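Local coordinates for protein geranyltranstransferase (Agrobacterium tumefaciens, PDB 2H8O) that probably catalyses the condensation of geranyl diphosphate with isopentenyl diphosphate to make farnesyl diphosphate in isoprenoid biosynthesis, at residues F258-A261 with D262-D266. Numbering follows the deposited sequence.
Sequences FQLA and DDLLD
Q259 and D263, one helical turn apart, are joined twice. The backbone N of D263 donates to Q259 O at 3.0 Å, and Q259 NE2 donates to D263 OD2 at 2.9 Å. The side-chain bond is nearly straight, 171° at the hydrogen, with OD2 almost in the amide plane; on the acceptor side, NE2 reaches the syn side of OD2 but lies 35° out of the carboxylate plane. Q259 achieves this by extending CG anti to its backbone N (chi1 -176°) and then bending at chi2, which carries the amide forward, toward the C-terminal end of the helix, to D263. Its other end is also satisfied, OE1 being hydrogen-bonded to T222 OG1, so both amide ends are held and the group's rotation is fixed. Further i to i+4 bonds run from D262 N to F258 O (3.2 Å) and from L265 N to A261 O (2.9 Å). The sequence DDLLD matches the second aspartate-rich motif of polyprenyl synthases, whose aspartates in relatives bind diphosphate through magnesium ions; Q259 would thus position its second aspartate. Within helix 241-267, Q259 and D263 face Q218 of helix 211-237, F258 packs on helix 88-99, and L260 and L264 lie against helix 295-312.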
ATOM      1  N   PHE A 258     -11.260 -17.258  15.199  1.00 19.95           N
ATOM      2  CA  PHE A 258     -10.013 -16.629  15.645  1.00 20.93           C
ATOM      3  C   PHE A 258     -10.290 -15.539  16.672  1.00 21.32           C
ATOM      4  O   PHE A 258      -9.669 -15.494  17.729  1.00 21.77           O
ATOM      5  CB  PHE A 258      -9.279 -16.081  14.424  1.00 21.47           C
ATOM      6  CG  PHE A 258      -7.987 -15.364  14.731  1.00 22.20           C
ATOM      7  CD1 PHE A 258      -6.771 -16.025  14.626  1.00 24.85           C
ATOM      8  CD2 PHE A 258      -7.999 -14.022  15.084  1.00 24.90           C
ATOM      9  CE1 PHE A 258      -5.586 -15.362  14.885  1.00 25.28           C
ATOM     10  CE2 PHE A 258      -6.832 -13.353  15.345  1.00 24.54           C
ATOM     11  CZ  PHE A 258      -5.620 -14.016  15.250  1.00 24.73           C
ATOM     12  N   GLN A 259     -11.269 -14.694  16.368  1.00 21.13           N
ATOM     13  CA  GLN A 259     -11.633 -13.581  17.245  1.00 22.11           C
ATOM     14  C   GLN A 259     -12.212 -14.062  18.579  1.00 22.35           C
ATOM     15  O   GLN A 259     -11.779 -13.612  19.644  1.00 22.16           O
ATOM     16  CB  GLN A 259     -12.645 -12.677  16.526  1.00 22.15           C
ATOM     17  CG  GLN A 259     -13.024 -11.421  17.291  1.00 23.27           C
ATOM     18  CD  GLN A 259     -11.831 -10.527  17.513  1.00 24.79           C
ATOM     19  OE1 GLN A 259     -11.087 -10.225  16.568  1.00 28.75           O
ATOM     20  NE2 GLN A 259     -11.612 -10.107  18.763  1.00 27.37           N
ATOM     21  N   LEU A 260     -13.189 -14.969  18.527  1.00 22.54           N
ATOM     22  CA  LEU A 260     -13.819 -15.513  19.738  1.00 23.54           C
ATOM     23  C   LEU A 260     -12.817 -16.224  20.636  1.00 24.59           C
ATOM     24  O   LEU A 260     -12.774 -15.985  21.834  1.00 24.90           O
ATOM     25  CB  LEU A 260     -14.918 -16.507  19.386  1.00 23.84           C
ATOM     26  CG  LEU A 260     -16.351 -16.041  19.202  1.00 24.54           C
ATOM     27  CD1 LEU A 260     -17.218 -17.241  18.914  1.00 23.65           C
ATOM     28  CD2 LEU A 260     -16.851 -15.302  20.440  1.00 22.80           C
ATOM     29  N   ALA A 261     -12.015 -17.107  20.049  1.00 25.10           N
ATOM     30  CA  ALA A 261     -11.030 -17.861  20.821  1.00 26.14           C
ATOM     31  C   ALA A 261     -10.101 -16.907  21.551  1.00 27.05           C
ATOM     32  O   ALA A 261      -9.774 -17.133  22.720  1.00 26.72           O
ATOM     33  CB  ALA A 261     -10.223 -18.816  19.915  1.00 25.90           C
ATOM     34  N   ASP A 262      -9.696 -15.841  20.867  1.00 28.75           N
ATOM     35  CA  ASP A 262      -8.765 -14.869  21.434  1.00 29.18           C
ATOM     36  C   ASP A 262      -9.406 -14.118  22.592  1.00 29.73           C
ATOM     37  O   ASP A 262      -8.783 -13.945  23.646  1.00 29.66           O
ATOM     38  CB  ASP A 262      -8.275 -13.877  20.377  1.00 29.87           C
ATOM     39  CG  ASP A 262      -6.940 -13.260  20.742  1.00 31.60           C
ATOM     40  OD1 ASP A 262      -5.958 -14.028  20.869  1.00 37.37           O
ATOM     41  OD2 ASP A 262      -6.869 -12.022  20.911  1.00 36.27           O
ATOM     42  N   ASP A 263     -10.652 -13.680  22.403  1.00 30.05           N
ATOM     43  CA  ASP A 263     -11.360 -12.959  23.451  1.00 30.87           C
ATOM     44  C   ASP A 263     -11.670 -13.870  24.641  1.00 31.55           C
ATOM     45  O   ASP A 263     -11.654 -13.414  25.777  1.00 31.54           O
ATOM     46  CB  ASP A 263     -12.635 -12.300  22.906  1.00 30.42           C
ATOM     47  CG  ASP A 263     -12.339 -11.152  21.950  1.00 29.89           C
ATOM     48  OD1 ASP A 263     -11.271 -10.509  22.081  1.00 28.75           O
ATOM     49  OD2 ASP A 263     -13.176 -10.889  21.061  1.00 28.57           O
ATOM     50  N   LEU A 264     -11.936 -15.152  24.381  1.00 32.84           N
ATOM     51  CA  LEU A 264     -12.100 -16.148  25.453  1.00 34.21           C
ATOM     52  C   LEU A 264     -10.804 -16.350  26.245  1.00 35.53           C
ATOM     53  O   LEU A 264     -10.831 -16.372  27.476  1.00 35.84           O
ATOM     54  CB  LEU A 264     -12.544 -17.509  24.900  1.00 34.21           C
ATOM     55  CG  LEU A 264     -14.031 -17.828  24.759  1.00 34.32           C
ATOM     56  CD1 LEU A 264     -14.798 -17.587  26.083  1.00 34.00           C
ATOM     57  CD2 LEU A 264     -14.651 -17.028  23.653  1.00 36.05           C
ATOM     58  N   LEU A 265      -9.691 -16.532  25.537  1.00 36.93           N
ATOM     59  CA  LEU A 265      -8.372 -16.682  26.171  1.00 38.18           C
ATOM     60  C   LEU A 265      -8.116 -15.545  27.145  1.00 39.30           C
ATOM     61  O   LEU A 265      -7.793 -15.780  28.308  1.00 39.74           O
ATOM     62  CB  LEU A 265      -7.238 -16.696  25.135  1.00 38.14           C
ATOM     63  CG  LEU A 265      -6.895 -17.999  24.417  1.00 38.96           C
ATOM     64  CD1 LEU A 265      -5.720 -17.770  23.455  1.00 39.28           C
ATOM     65  CD2 LEU A 265      -6.571 -19.101  25.420  1.00 39.34           C
ATOM     66  N   ASP A 266      -8.260 -14.315  26.659  1.00 40.59           N
ATOM     67  CA  ASP A 266      -8.063 -13.132  27.490  1.00 41.54           C
ATOM     68  C   ASP A 266      -9.002 -13.149  28.702  1.00 42.36           C
ATOM     69  O   ASP A 266      -8.582 -12.845  29.819  1.00 42.65           O
ATOM     70  CB  ASP A 266      -8.267 -11.849  26.669  1.00 41.89           C
ATOM     71  CG  ASP A 266      -7.151 -11.608  25.659  1.00 43.05           C
ATOM     72  OD1 ASP A 266      -6.113 -12.308  25.708  1.00 44.62           O
ATOM     73  OD2 ASP A 266      -7.314 -10.709  24.805  1.00 45.29           O
TER